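Side-chain contacts in glutathione S-transferase (Acinetobacter baumannii, PDB 4MP4), which probably catalyses the attack of the glutathione thiol on electrophilic substrates, as glutathione transferases do: residues 19-24 against 202-207; 80-83 against 88-91; 109-114 against 141-146; 121-126 against 178-183; 150-155 against 185-190. All coordinates share one frame; numbering follows the deposited sequence.

Contact 1: 19-24 against 202-207; sequences PYAFTV and QKWLAL
F22 and W204 meet in the buried seam between the two halves of the glutathione S-transferase fold. F22 sits on helix 19-30 of the thioredoxin-like domain. W204 sits on helix 199-215 of the all-helical domain. The two rings form a T-shaped pair. The edge of F22 is turned to a face of the indole, with the planes at 66°. The centroids of the F22 ring and the W204 five-membered ring are 4.8 Å apart. The nearest atoms are F22 CD1 and W204 CD1, at 3.2 Å, which is tight packing.

Both side chains leave their helices with CG anti to the backbone N. In W204 (chi1 -176°) this carries the indole across to helix 19-30. In F22 (chi1 160°) it brings the CD1 edge of the ring down on the pyrrole part, while its backbone lies over the benzene part. There F22 CA makes a CH-pi contact, 3.8 Å from the centroid of the W204 six-membered ring and close to its normal. F25 and F16 also meet the indole, so W204 lies in an aromatic cluster. At the far end of the indole, W204 CH2 touches the methyl CB of A21 at 4.2 Å.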
# COMPACT_ATOMS: atom_id res chain seq x y z
N PRO A 19 -5.96 8.79 -9.26
CA PRO A 19 -6.86 7.68 -8.96
C PRO A 19 -7.08 7.51 -7.43
O PRO A 19 -8.12 7.00 -7.01
CB PRO A 19 -6.12 6.47 -9.54
CG PRO A 19 -4.65 6.86 -9.40
CD PRO A 19 -4.62 8.34 -9.69
N TYR A 20 -6.12 7.93 -6.62
CA TYR A 20 -6.26 7.79 -5.17
C TYR A 20 -7.10 8.92 -4.55
O TYR A 20 -7.83 8.67 -3.61
CB TYR A 20 -4.88 7.64 -4.50
CG TYR A 20 -4.04 6.70 -5.31
CD1 TYR A 20 -4.38 5.36 -5.43
CD2 TYR A 20 -2.95 7.17 -6.03
CE1 TYR A 20 -3.65 4.51 -6.22
CE2 TYR A 20 -2.20 6.33 -6.82
CZ TYR A 20 -2.55 5.00 -6.92
OH TYR A 20 -1.82 4.17 -7.72
N ALA A 21 -7.01 10.12 -5.11
CA ALA A 21 -7.90 11.21 -4.72
C ALA A 21 -9.31 10.82 -5.09
O ALA A 21 -10.24 11.00 -4.29
CB ALA A 21 -7.53 12.53 -5.42
N PHE A 22 -9.47 10.29 -6.30
CA PHE A 22 -10.75 9.76 -6.74
C PHE A 22 -11.33 8.79 -5.69
O PHE A 22 -12.48 8.91 -5.27
CB PHE A 22 -10.59 9.08 -8.10
CG PHE A 22 -11.67 8.09 -8.43
CD1 PHE A 22 -12.91 8.52 -8.87
CD2 PHE A 22 -11.44 6.72 -8.34
CE1 PHE A 22 -13.91 7.61 -9.20
CE2 PHE A 22 -12.43 5.81 -8.66
CZ PHE A 22 -13.67 6.25 -9.10
N THR A 23 -10.50 7.87 -5.23
CA THR A 23 -10.90 6.81 -4.31
C THR A 23 -11.38 7.32 -2.93
O THR A 23 -12.36 6.82 -2.37
CB THR A 23 -9.74 5.84 -4.15
OG1 THR A 23 -9.44 5.27 -5.43
CG2 THR A 23 -10.08 4.74 -3.17
N VAL A 24 -10.69 8.33 -2.41
CA VAL A 24 -11.10 8.95 -1.14
C VAL A 24 -12.38 9.79 -1.28
O VAL A 24 -13.25 9.75 -0.40
CB VAL A 24 -9.97 9.81 -0.55
CG1 VAL A 24 -10.44 10.52 0.72
CG2 VAL A 24 -8.75 8.95 -0.28
N GLN A 202 -20.10 8.97 -10.48
CA GLN A 202 -20.71 9.95 -11.37
C GLN A 202 -20.48 11.36 -10.82
O GLN A 202 -20.24 12.30 -11.58
CB GLN A 202 -22.19 9.59 -11.49
CG GLN A 202 -22.83 9.76 -12.87
CD GLN A 202 -22.06 9.14 -14.02
OE1 GLN A 202 -21.93 9.77 -15.07
NE2 GLN A 202 -21.56 7.92 -13.85
N LYS A 203 -20.51 11.52 -9.50
CA LYS A 203 -20.30 12.85 -8.89
C LYS A 203 -18.86 13.36 -9.05
O LYS A 203 -18.65 14.55 -9.24
CB LYS A 203 -20.75 12.88 -7.41
CG LYS A 203 -22.25 13.11 -7.24
CD LYS A 203 -22.79 12.75 -5.84
CE LYS A 203 -22.57 13.86 -4.82
NZ LYS A 203 -23.22 15.18 -5.17
N TRP A 204 -17.90 12.44 -8.98
CA TRP A 204 -16.51 12.74 -9.34
C TRP A 204 -16.40 13.26 -10.78
O TRP A 204 -15.81 14.32 -11.03
CB TRP A 204 -15.61 11.50 -9.16
CG TRP A 204 -14.13 11.73 -9.42
CD1 TRP A 204 -13.39 11.26 -10.48
CD2 TRP A 204 -13.21 12.48 -8.61
NE1 TRP A 204 -12.08 11.65 -10.37
CE2 TRP A 204 -11.93 12.40 -9.23
CE3 TRP A 204 -13.33 13.19 -7.41
CZ2 TRP A 204 -10.80 13.02 -8.70
CZ3 TRP A 204 -12.20 13.82 -6.88
CH2 TRP A 204 -10.94 13.72 -7.53
N LEU A 205 -16.96 12.50 -11.73
CA LEU A 205 -16.84 12.82 -13.15
C LEU A 205 -17.42 14.18 -13.51
O LEU A 205 -16.88 14.88 -14.37
CB LEU A 205 -17.49 11.73 -14.00
CG LEU A 205 -17.00 10.31 -13.66
CD1 LEU A 205 -17.62 9.29 -14.60
CD2 LEU A 205 -15.48 10.23 -13.71
N ALA A 206 -18.49 14.57 -12.83
CA ALA A 206 -19.09 15.88 -13.08
C ALA A 206 -18.23 16.97 -12.44
O ALA A 206 -18.03 18.05 -13.03
CB ALA A 206 -20.51 15.93 -12.52
N LEU A 207 -17.71 16.67 -11.25
CA LEU A 207 -16.93 17.63 -10.47
C LEU A 207 -15.69 18.03 -11.24
O LEU A 207 -15.33 19.19 -11.27
CB LEU A 207 -16.55 17.06 -9.09
CG LEU A 207 -15.57 17.90 -8.25
CD1 LEU A 207 -16.17 19.21 -7.84
CD2 LEU A 207 -15.10 17.14 -7.00

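Contact 2: 80-83 against 88-91; sequences YLEE and TAIY
E82 reaches across from its helix to the backbone of A89 and I90, and its carboxylate makes most of the contact. The tight part is at this carboxylate. I90 N donates to E82 OE1 at 3.0 Å, with an N-H...O angle of 151°. The donor comes from the syn side of the oxygen but lies 32° out of the carboxylate plane. The other oxygen packs on the I90 side chain, with E82 OE2 and I90 CG1 3.4 Å apart. With E82 CG anti to its carbonyl carbon (chi1 -72°), a bend at chi2 folds the chain round to this position. Its aliphatic part then runs past Y91. E82 CG lies in the plane of the Y91 ring, at its edge, 3.8 Å from Y91 CD2.

In the glutathione S-transferase fold this is where the chain leaves the thioredoxin-like domain. Helix 74-84 is the last helix of that domain, and the loop holding 88-91 runs on to helix 95-110 of the all-helical domain. E82 thus ties the linker back to the helix it has just left. K31 adds a charge partner: its NZ forms a salt bridge with E82 OE2 and also bonds T88 O. Y91 OH bonds Q105 on the next helix.

The loose side is at T88 and A89, which are exposed. A89 meets the carboxylate with its CA, 3.2 Å from E82 OE1, and its methyl CB is at 3.5 Å. T88 comes near through its backbone alone, where T88 O is 3.5 Å from E82 OE2; K31 NZ holds both oxygens.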
# COMPACT_ATOMS: atom_id res chain seq x y z
N TYR A 80 -8.76 5.20 8.24
CA TYR A 80 -9.02 6.21 9.24
C TYR A 80 -10.49 6.62 9.26
O TYR A 80 -11.08 6.86 10.31
CB TYR A 80 -8.12 7.40 8.96
CG TYR A 80 -8.39 8.61 9.78
CD1 TYR A 80 -8.15 8.60 11.14
CD2 TYR A 80 -8.86 9.76 9.20
CE1 TYR A 80 -8.39 9.70 11.91
CE2 TYR A 80 -9.11 10.89 9.96
CZ TYR A 80 -8.87 10.85 11.32
OH TYR A 80 -9.11 11.96 12.09
N LEU A 81 -11.10 6.67 8.08
CA LEU A 81 -12.50 7.00 7.94
C LEU A 81 -13.40 5.88 8.47
O LEU A 81 -14.44 6.15 9.08
CB LEU A 81 -12.83 7.30 6.47
CG LEU A 81 -12.32 8.64 5.90
CD1 LEU A 81 -12.85 8.89 4.48
CD2 LEU A 81 -12.66 9.80 6.81
N GLU A 82 -13.01 4.62 8.24
CA GLU A 82 -13.76 3.49 8.75
C GLU A 82 -13.75 3.47 10.28
O GLU A 82 -14.77 3.20 10.92
CB GLU A 82 -13.18 2.17 8.23
CG GLU A 82 -13.42 1.89 6.76
CD GLU A 82 -14.87 1.60 6.44
OE1 GLU A 82 -15.27 0.41 6.47
OE2 GLU A 82 -15.61 2.56 6.12
N GLU A 83 -12.59 3.75 10.87
CA GLU A 83 -12.45 3.79 12.31
C GLU A 83 -13.29 4.91 12.93
O GLU A 83 -13.90 4.72 13.97
CB GLU A 83 -10.98 3.88 12.73
CG GLU A 83 -10.28 2.52 12.74
CD GLU A 83 -8.78 2.62 12.95
OE1 GLU A 83 -8.33 3.62 13.55
OE2 GLU A 83 -8.06 1.70 12.52
N THR A 88 -20.90 2.68 8.80
CA THR A 88 -21.08 2.84 7.37
C THR A 88 -19.85 2.30 6.66
O THR A 88 -19.10 3.04 6.01
CB THR A 88 -21.29 4.30 6.97
OG1 THR A 88 -20.20 5.09 7.47
CG2 THR A 88 -22.61 4.80 7.53
N ALA A 89 -19.65 0.99 6.79
CA ALA A 89 -18.46 0.35 6.29
C ALA A 89 -18.43 0.40 4.76
O ALA A 89 -19.47 0.26 4.10
CB ALA A 89 -18.38 -1.09 6.79
N ILE A 90 -17.25 0.62 4.20
CA ILE A 90 -17.07 0.57 2.76
C ILE A 90 -16.10 -0.56 2.40
O ILE A 90 -15.54 -0.58 1.32
CB ILE A 90 -16.58 1.92 2.18
CG1 ILE A 90 -15.24 2.32 2.78
CG2 ILE A 90 -17.61 3.03 2.45
CD1 ILE A 90 -14.77 3.68 2.34
N TYR A 91 -15.93 -1.48 3.36
CA TYR A 91 -15.29 -2.77 3.17
C TYR A 91 -16.28 -3.84 3.62
O TYR A 91 -17.17 -3.55 4.41
CB TYR A 91 -14.00 -2.87 4.01
CG TYR A 91 -12.90 -1.98 3.51
CD1 TYR A 91 -12.15 -2.33 2.39
CD2 TYR A 91 -12.62 -0.78 4.13
CE1 TYR A 91 -11.15 -1.52 1.92
CE2 TYR A 91 -11.61 0.05 3.66
CZ TYR A 91 -10.87 -0.34 2.55
OH TYR A 91 -9.88 0.48 2.08

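Contact 3: 109-114 against 141-146; sequences RSDLVA and AEKLFF
L112 and L144 meet at their branch ends, and beside them D111 and K143 point at each other from opposite directions. The leucine side chains cross at about a right angle. They touch through one methyl each, L112 CD1 and L144 CD1, 4.0 Å apart. L144, with CG anti to the backbone N (chi1 174°), offers its CD1 methyl to the kink. L112 has CG beside its own backbone N instead, and this swings its methyl groups over to helix 135-151. This is the buried, apolar half of the contact.

The other half is charged and lies nearer the surface. K143 is extended beyond CG and reaches across to the D111 carboxylate. The pair forms a salt bridge between D111 OD2 and K143 NZ. The modelled separation is too short to be real, and the exact places of both atoms are doubtful. D111 OD2 also accepts a hydrogen bond from W107 NE1, one helical turn back. The second oxygen turns back to the chain: L112 N makes a weak bond to D111 OD1 at 2.6 Å.

D111 and L112 form the break between helix 95-110 and helix 113-118. D111 is the first residue to leave the first helix, and L112, with positive phi, takes the N-cap position of the second. The contact sets this kink of the all-helical glutathione S-transferase domain against helix 135-151. W107 packs on L112, K143 and L144. Behind L144 lies helix 165-178, with L170, M173 and L174. On the other flank, D111 packs on K60 of the second subunit.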
# COMPACT_ATOMS: atom_id res chain seq x y z
N ARG A 109 -2.68 -0.97 -5.86
CA ARG A 109 -1.83 0.19 -5.57
C ARG A 109 -0.38 0.00 -5.98
O ARG A 109 0.24 0.92 -6.52
CB ARG A 109 -1.89 0.56 -4.08
CG ARG A 109 -0.86 1.61 -3.64
CD ARG A 109 -1.27 3.00 -4.06
NE ARG A 109 -0.23 4.02 -3.87
CZ ARG A 109 0.68 4.35 -4.79
NH1 ARG A 109 0.73 3.73 -5.97
NH2 ARG A 109 1.56 5.31 -4.52
N SER A 110 0.16 -1.19 -5.74
CA SER A 110 1.60 -1.43 -5.82
C SER A 110 2.09 -2.34 -6.95
O SER A 110 3.22 -2.20 -7.40
CB SER A 110 2.11 -1.99 -4.50
OG SER A 110 2.08 -0.98 -3.51
N ASP A 111 1.26 -3.29 -7.36
CA ASP A 111 1.60 -4.13 -8.50
C ASP A 111 1.05 -3.48 -9.78
O ASP A 111 0.59 -2.33 -9.74
CB ASP A 111 1.06 -5.54 -8.31
CG ASP A 111 1.57 -6.51 -9.36
OD1 ASP A 111 2.57 -6.19 -10.05
OD2 ASP A 111 0.97 -7.60 -9.50
N LEU A 112 1.12 -4.20 -10.89
CA LEU A 112 0.61 -3.74 -12.18
C LEU A 112 1.33 -2.47 -12.61
O LEU A 112 0.75 -1.64 -13.29
CB LEU A 112 -0.91 -3.52 -12.12
CG LEU A 112 -1.70 -4.74 -11.63
CD1 LEU A 112 -3.21 -4.48 -11.61
CD2 LEU A 112 -1.39 -5.94 -12.50
N VAL A 113 2.58 -2.34 -12.20
CA VAL A 113 3.38 -1.14 -12.49
C VAL A 113 3.40 -0.78 -13.97
O VAL A 113 3.24 0.39 -14.34
CB VAL A 113 4.86 -1.30 -11.97
CG1 VAL A 113 5.67 -0.02 -12.19
CG2 VAL A 113 4.88 -1.66 -10.49
N ALA A 114 3.60 -1.77 -14.84
CA ALA A 114 3.66 -1.48 -16.27
C ALA A 114 2.35 -0.87 -16.78
O ALA A 114 2.35 0.08 -17.58
CB ALA A 114 4.03 -2.72 -17.05
N ALA A 141 -1.80 -6.59 -17.60
CA ALA A 141 -3.20 -6.57 -18.02
C ALA A 141 -3.82 -7.95 -17.89
O ALA A 141 -4.93 -8.08 -17.39
CB ALA A 141 -3.34 -6.06 -19.45
N GLU A 142 -3.09 -8.98 -18.31
CA GLU A 142 -3.57 -10.36 -18.21
C GLU A 142 -3.72 -10.81 -16.76
O GLU A 142 -4.66 -11.53 -16.40
CB GLU A 142 -2.64 -11.31 -18.96
CG GLU A 142 -2.92 -11.38 -20.45
CD GLU A 142 -4.32 -11.91 -20.75
OE1 GLU A 142 -4.88 -12.66 -19.91
OE2 GLU A 142 -4.86 -11.57 -21.83
N LYS A 143 -2.76 -10.39 -15.93
CA LYS A 143 -2.79 -10.70 -14.52
C LYS A 143 -4.00 -10.04 -13.86
O LYS A 143 -4.66 -10.63 -13.02
CB LYS A 143 -1.49 -10.25 -13.88
CG LYS A 143 -1.24 -10.86 -12.53
CD LYS A 143 0.16 -10.51 -12.09
CE LYS A 143 0.32 -10.62 -10.58
NZ LYS A 143 1.34 -9.65 -10.10
N LEU A 144 -4.30 -8.81 -14.28
CA LEU A 144 -5.49 -8.09 -13.86
C LEU A 144 -6.75 -8.83 -14.28
O LEU A 144 -7.68 -9.00 -13.48
CB LEU A 144 -5.49 -6.66 -14.44
CG LEU A 144 -6.76 -5.82 -14.21
CD1 LEU A 144 -6.96 -5.54 -12.71
CD2 LEU A 144 -6.75 -4.51 -14.99
N PHE A 145 -6.80 -9.26 -15.53
CA PHE A 145 -7.97 -9.98 -16.04
C PHE A 145 -8.15 -11.30 -15.28
O PHE A 145 -9.27 -11.70 -14.95
CB PHE A 145 -7.85 -10.30 -17.53
CG PHE A 145 -7.76 -9.09 -18.42
CD1 PHE A 145 -8.34 -7.89 -18.05
CD2 PHE A 145 -7.11 -9.17 -19.66
CE1 PHE A 145 -8.26 -6.78 -18.88
CE2 PHE A 145 -7.03 -8.07 -20.49
CZ PHE A 145 -7.60 -6.87 -20.11
N PHE A 146 -7.04 -11.99 -15.04
CA PHE A 146 -7.08 -13.26 -14.34
C PHE A 146 -7.72 -13.10 -12.97
O PHE A 146 -8.72 -13.75 -12.65
CB PHE A 146 -5.68 -13.87 -14.21
CG PHE A 146 -5.64 -15.13 -13.38
CD1 PHE A 146 -5.88 -16.37 -13.96
CD2 PHE A 146 -5.38 -15.07 -12.01
CE1 PHE A 146 -5.85 -17.53 -13.19
CE2 PHE A 146 -5.34 -16.22 -11.23
CZ PHE A 146 -5.58 -17.45 -11.83

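Contact 4: 121-126 against 178-183; sequences TDVIFI and IQNGDA
V123 and I124 pack on Q179 and N180 in a small, partly buried contact between a short helix and a helix end. Both belong to the all-helical domain of the glutathione S-transferase fold. V123 and I124 lie in helix 122-125. Q179 and N180 follow helix 165-178, which closes in a Schellman motif with G181 at positive phi. A type I turn from I178 to G181 presents the two side chains. No direct hydrogen bond joins the segments.

The V123 side chain points at the turn and crosses N180 obliquely. V123 CG1 and N180 OD1 are 3.4 Å apart, and V123 CG2 lies 4.0 Å from N180 CB. N180 CG is anti to the backbone N (chi1 -165°), and this brings the amide oxygen OD1 against V123 CB and CG1. The amide is not left without a partner here: N180 OD1 accepts from K129 N. Q179 CB rests on the helix backbone, 3.9 Å from I124 CA, and the side chains meet more loosely, I124 CG2 to Q179 CG at 4.3 Å. The Q179 chain is bent at chi2, and its NE2 bonds Q175 OE1 one turn back.

The outer side is bridged by water. One water lies 2.6 Å from V123 O and makes a weak bond to Q179 O. A second water joins the next carbonyl to the glutamine amide. Each has more acceptors near it than protons to give, so not all these bonds need exist at once. The second water is 2.8 Å from I124 O and 3.0 Å from Q179 OE1.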
# COMPACT_ATOMS: atom_id res chain seq x y z
N THR A 121 -4.08 7.74 -16.00
CA THR A 121 -5.50 8.13 -16.00
C THR A 121 -5.87 9.16 -17.08
O THR A 121 -7.04 9.36 -17.36
CB THR A 121 -5.93 8.65 -14.65
OG1 THR A 121 -5.08 9.73 -14.28
CG2 THR A 121 -5.86 7.53 -13.61
N ASP A 122 -4.87 9.80 -17.66
CA ASP A 122 -5.01 10.64 -18.85
C ASP A 122 -5.81 9.93 -19.95
O ASP A 122 -6.61 10.55 -20.65
CB ASP A 122 -3.61 11.01 -19.39
CG ASP A 122 -2.72 11.63 -18.33
OD1 ASP A 122 -2.26 10.91 -17.41
OD2 ASP A 122 -2.47 12.85 -18.42
N VAL A 123 -5.60 8.62 -20.10
CA VAL A 123 -6.32 7.86 -21.13
C VAL A 123 -7.82 7.73 -20.85
O VAL A 123 -8.63 7.68 -21.78
CB VAL A 123 -5.66 6.49 -21.42
CG1 VAL A 123 -4.16 6.65 -21.55
CG2 VAL A 123 -6.01 5.46 -20.36
N ILE A 124 -8.19 7.73 -19.56
CA ILE A 124 -9.59 7.69 -19.15
C ILE A 124 -10.26 9.06 -19.31
O ILE A 124 -11.41 9.15 -19.74
CB ILE A 124 -9.75 7.24 -17.67
CG1 ILE A 124 -9.18 5.84 -17.46
CG2 ILE A 124 -11.20 7.34 -17.20
CD1 ILE A 124 -9.04 5.45 -16.01
N PHE A 125 -9.54 10.12 -18.98
CA PHE A 125 -10.16 11.45 -18.88
C PHE A 125 -9.85 12.42 -20.03
O PHE A 125 -10.55 13.41 -20.19
CB PHE A 125 -9.78 12.12 -17.55
CG PHE A 125 -10.22 11.36 -16.32
CD1 PHE A 125 -11.56 11.17 -16.05
CD2 PHE A 125 -9.28 10.85 -15.43
CE1 PHE A 125 -11.97 10.47 -14.90
CE2 PHE A 125 -9.68 10.16 -14.29
CZ PHE A 125 -11.02 9.98 -14.02
N ILE A 126 -8.82 12.15 -20.81
CA ILE A 126 -8.41 13.11 -21.84
C ILE A 126 -8.39 12.53 -23.27
O ILE A 126 -9.14 12.96 -24.13
CB ILE A 126 -7.08 13.77 -21.46
CG1 ILE A 126 -7.20 14.32 -20.03
CG2 ILE A 126 -6.76 14.88 -22.40
CD1 ILE A 126 -5.95 14.93 -19.45
N ILE A 178 -9.97 -0.15 -20.99
CA ILE A 178 -11.18 -0.02 -21.77
C ILE A 178 -11.22 1.31 -22.54
O ILE A 178 -11.43 1.32 -23.76
CB ILE A 178 -12.42 -0.15 -20.86
CG1 ILE A 178 -12.47 -1.56 -20.27
CG2 ILE A 178 -13.68 0.17 -21.64
CD1 ILE A 178 -13.31 -1.69 -19.02
N GLN A 179 -10.99 2.40 -21.83
CA GLN A 179 -11.12 3.72 -22.42
C GLN A 179 -10.03 4.01 -23.44
O GLN A 179 -10.18 4.91 -24.27
CB GLN A 179 -11.14 4.79 -21.33
CG GLN A 179 -12.31 4.63 -20.40
CD GLN A 179 -13.61 4.68 -21.19
OE1 GLN A 179 -13.71 5.45 -22.13
NE2 GLN A 179 -14.57 3.84 -20.84
N ASN A 180 -8.95 3.24 -23.37
CA ASN A 180 -7.84 3.42 -24.29
C ASN A 180 -7.97 2.57 -25.55
O ASN A 180 -7.25 2.78 -26.52
CB ASN A 180 -6.51 3.15 -23.59
CG ASN A 180 -5.31 3.67 -24.38
OD1 ASN A 180 -4.93 4.85 -24.27
ND2 ASN A 180 -4.71 2.81 -25.17
N GLY A 181 -8.91 1.63 -25.55
CA GLY A 181 -9.17 0.83 -26.73
C GLY A 181 -8.62 -0.57 -26.64
O GLY A 181 -8.92 -1.41 -27.49
N ASP A 182 -7.83 -0.85 -25.61
CA ASP A 182 -7.20 -2.17 -25.46
C ASP A 182 -8.26 -3.26 -25.30
O ASP A 182 -9.41 -2.98 -24.98
CB ASP A 182 -6.24 -2.18 -24.26
CG ASP A 182 -5.15 -1.13 -24.37
OD1 ASP A 182 -4.43 -1.11 -25.39
OD2 ASP A 182 -5.00 -0.33 -23.43
N ALA A 183 -7.84 -4.51 -25.51
CA ALA A 183 -8.77 -5.64 -25.53
C ALA A 183 -9.18 -6.07 -24.13
O ALA A 183 -8.34 -6.42 -23.30
CB ALA A 183 -8.15 -6.82 -26.28
O HOH W 1 -9.99 8.29 -23.92
O HOH W 2 -12.57 8.17 -22.05

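Contact 5: 150-155 against 185-190; sequences KLLASD and SERLKN
R187 NH2 donates to L152 O at 3.1 Å, nearly straight, with an N-H...O angle of 165°. The oxygen lies in the guanidinium plane, at its edge, and the donor meets a lone pair in the carbonyl plane. D155 adds a second, weaker attraction. D155 OD1 and R187 NE are 3.4 Å apart, but the oxygen is well out of the guanidinium plane. No N-H points at it, so this salt bridge is one of charge alone. A water makes weak bonds to both L152 O and R187 NE.

R187 reaches this site with CG anti to the backbone N (chi1 157°) and a bend at chi2. It grips the chain just where helix 135-151 ends, in the helical domain of the glutathione S-transferase fold. R187 itself stands in the first turn of helix 186-196. S185 is the N-cap there, its OG accepting from L188 N at 3.2 Å. S185 OG also bonds E149 OE1, which adds a tie back to helix 135-151.

Packing lies further in. L152 CB rests 3.3 Å from R187 NH2. Deeper still, L152 CD1 touches L188 CD2 at 4.1 Å, and L188 continues onto F145 and A148.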
# COMPACT_ATOMS: atom_id res chain seq x y z
N LYS A 150 -11.55 -14.27 -11.72
CA LYS A 150 -11.64 -15.19 -10.60
C LYS A 150 -12.53 -14.66 -9.47
O LYS A 150 -13.44 -15.35 -9.00
CB LYS A 150 -10.24 -15.49 -10.05
CG LYS A 150 -10.25 -16.41 -8.84
CD LYS A 150 -11.04 -17.69 -9.11
CE LYS A 150 -11.02 -18.60 -7.89
NZ LYS A 150 -11.27 -17.83 -6.64
N LEU A 151 -12.28 -13.43 -9.04
CA LEU A 151 -13.06 -12.81 -7.98
C LEU A 151 -14.49 -12.47 -8.41
O LEU A 151 -15.36 -12.27 -7.57
CB LEU A 151 -12.36 -11.55 -7.47
CG LEU A 151 -11.07 -11.70 -6.66
CD1 LEU A 151 -10.50 -10.33 -6.38
CD2 LEU A 151 -11.29 -12.47 -5.37
N LEU A 152 -14.73 -12.38 -9.71
CA LEU A 152 -16.07 -12.04 -10.19
C LEU A 152 -16.79 -13.20 -10.88
O LEU A 152 -17.68 -13.00 -11.72
CB LEU A 152 -16.02 -10.84 -11.14
CG LEU A 152 -15.72 -9.49 -10.51
CD1 LEU A 152 -15.54 -8.46 -11.62
CD2 LEU A 152 -16.83 -9.07 -9.52
N ALA A 153 -16.40 -14.43 -10.55
CA ALA A 153 -17.05 -15.59 -11.14
C ALA A 153 -18.52 -15.70 -10.69
O ALA A 153 -18.93 -15.07 -9.71
CB ALA A 153 -16.26 -16.87 -10.81
N SER A 154 -19.29 -16.50 -11.43
CA SER A 154 -20.74 -16.64 -11.22
C SER A 154 -21.49 -15.33 -11.47
O SER A 154 -22.50 -15.05 -10.81
CB SER A 154 -21.07 -17.18 -9.82
OG SER A 154 -20.41 -18.40 -9.54
N ASP A 155 -20.99 -14.55 -12.43
CA ASP A 155 -21.63 -13.29 -12.83
C ASP A 155 -22.02 -12.39 -11.65
O ASP A 155 -23.16 -11.90 -11.56
CB ASP A 155 -22.84 -13.57 -13.73
CG ASP A 155 -22.48 -13.60 -15.20
OD1 ASP A 155 -21.59 -12.82 -15.61
OD2 ASP A 155 -23.09 -14.39 -15.96
N SER A 185 -12.39 -8.34 -21.94
CA SER A 185 -13.52 -9.25 -22.08
C SER A 185 -14.86 -8.53 -21.88
O SER A 185 -14.94 -7.57 -21.11
CB SER A 185 -13.39 -10.40 -21.07
OG SER A 185 -13.91 -10.01 -19.81
N GLU A 186 -15.89 -8.98 -22.58
CA GLU A 186 -17.24 -8.43 -22.44
C GLU A 186 -17.73 -8.41 -20.99
O GLU A 186 -18.36 -7.45 -20.54
CB GLU A 186 -18.24 -9.20 -23.31
CG GLU A 186 -18.16 -8.88 -24.81
CD GLU A 186 -18.38 -7.40 -25.12
OE1 GLU A 186 -19.20 -6.76 -24.42
OE2 GLU A 186 -17.73 -6.88 -26.06
N ARG A 187 -17.42 -9.48 -20.26
CA ARG A 187 -17.86 -9.62 -18.88
C ARG A 187 -17.27 -8.52 -17.99
O ARG A 187 -17.96 -7.99 -17.12
CB ARG A 187 -17.48 -11.01 -18.35
CG ARG A 187 -17.38 -11.11 -16.85
CD ARG A 187 -18.72 -11.35 -16.25
NE ARG A 187 -18.67 -11.34 -14.79
CZ ARG A 187 -18.96 -10.28 -14.05
NH1 ARG A 187 -19.31 -9.13 -14.63
NH2 ARG A 187 -18.90 -10.36 -12.72
N LEU A 188 -16.01 -8.17 -18.24
CA LEU A 188 -15.32 -7.16 -17.45
C LEU A 188 -15.68 -5.72 -17.85
O LEU A 188 -15.62 -4.82 -17.01
CB LEU A 188 -13.81 -7.36 -17.48
CG LEU A 188 -13.36 -8.64 -16.78
CD1 LEU A 188 -11.86 -8.85 -16.95
CD2 LEU A 188 -13.75 -8.59 -15.29
N LYS A 189 -16.05 -5.51 -19.11
CA LYS A 189 -16.56 -4.20 -19.52
C LYS A 189 -17.89 -3.93 -18.82
O LYS A 189 -18.09 -2.86 -18.25
CB LYS A 189 -16.74 -4.11 -21.03
CG LYS A 189 -15.43 -3.95 -21.79
CD LYS A 189 -15.68 -3.90 -23.28
CE LYS A 189 -14.39 -3.92 -24.07
NZ LYS A 189 -14.69 -4.00 -25.54
N ASN A 190 -18.78 -4.91 -18.87
CA ASN A 190 -20.06 -4.80 -18.17
C ASN A 190 -19.89 -4.45 -16.69
O ASN A 190 -20.55 -3.55 -16.19
CB ASN A 190 -20.88 -6.08 -18.34
CG ASN A 190 -21.43 -6.24 -19.75
OD1 ASN A 190 -21.64 -5.26 -20.47
ND2 ASN A 190 -21.67 -7.49 -20.15
O HOH W 3 -16.24 -13.51 -14.01

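In the fold
Contact 1 is the buried one and the one that joins the two domains, through aromatic packing without a direct hydrogen bond. Contacts 3, 4 and 5 all lie in the helical domain and are partly buried. Contacts 3 and 5 share helix 135-151 and touch each other there. Both pair leucines inward with charges outward. Contact 4 combines side-chain packing with water bridges at its outer side; its F125 packs on L205 and W204 of contact 1. Contact 2 secures the interdomain linker with a carboxylate. It lies about 30 Å from contact 4, centre to centre, across the chain's middle. Contacts 2 and 3 both reach the second subunit. Y20 and R109 link contacts 1 and 3.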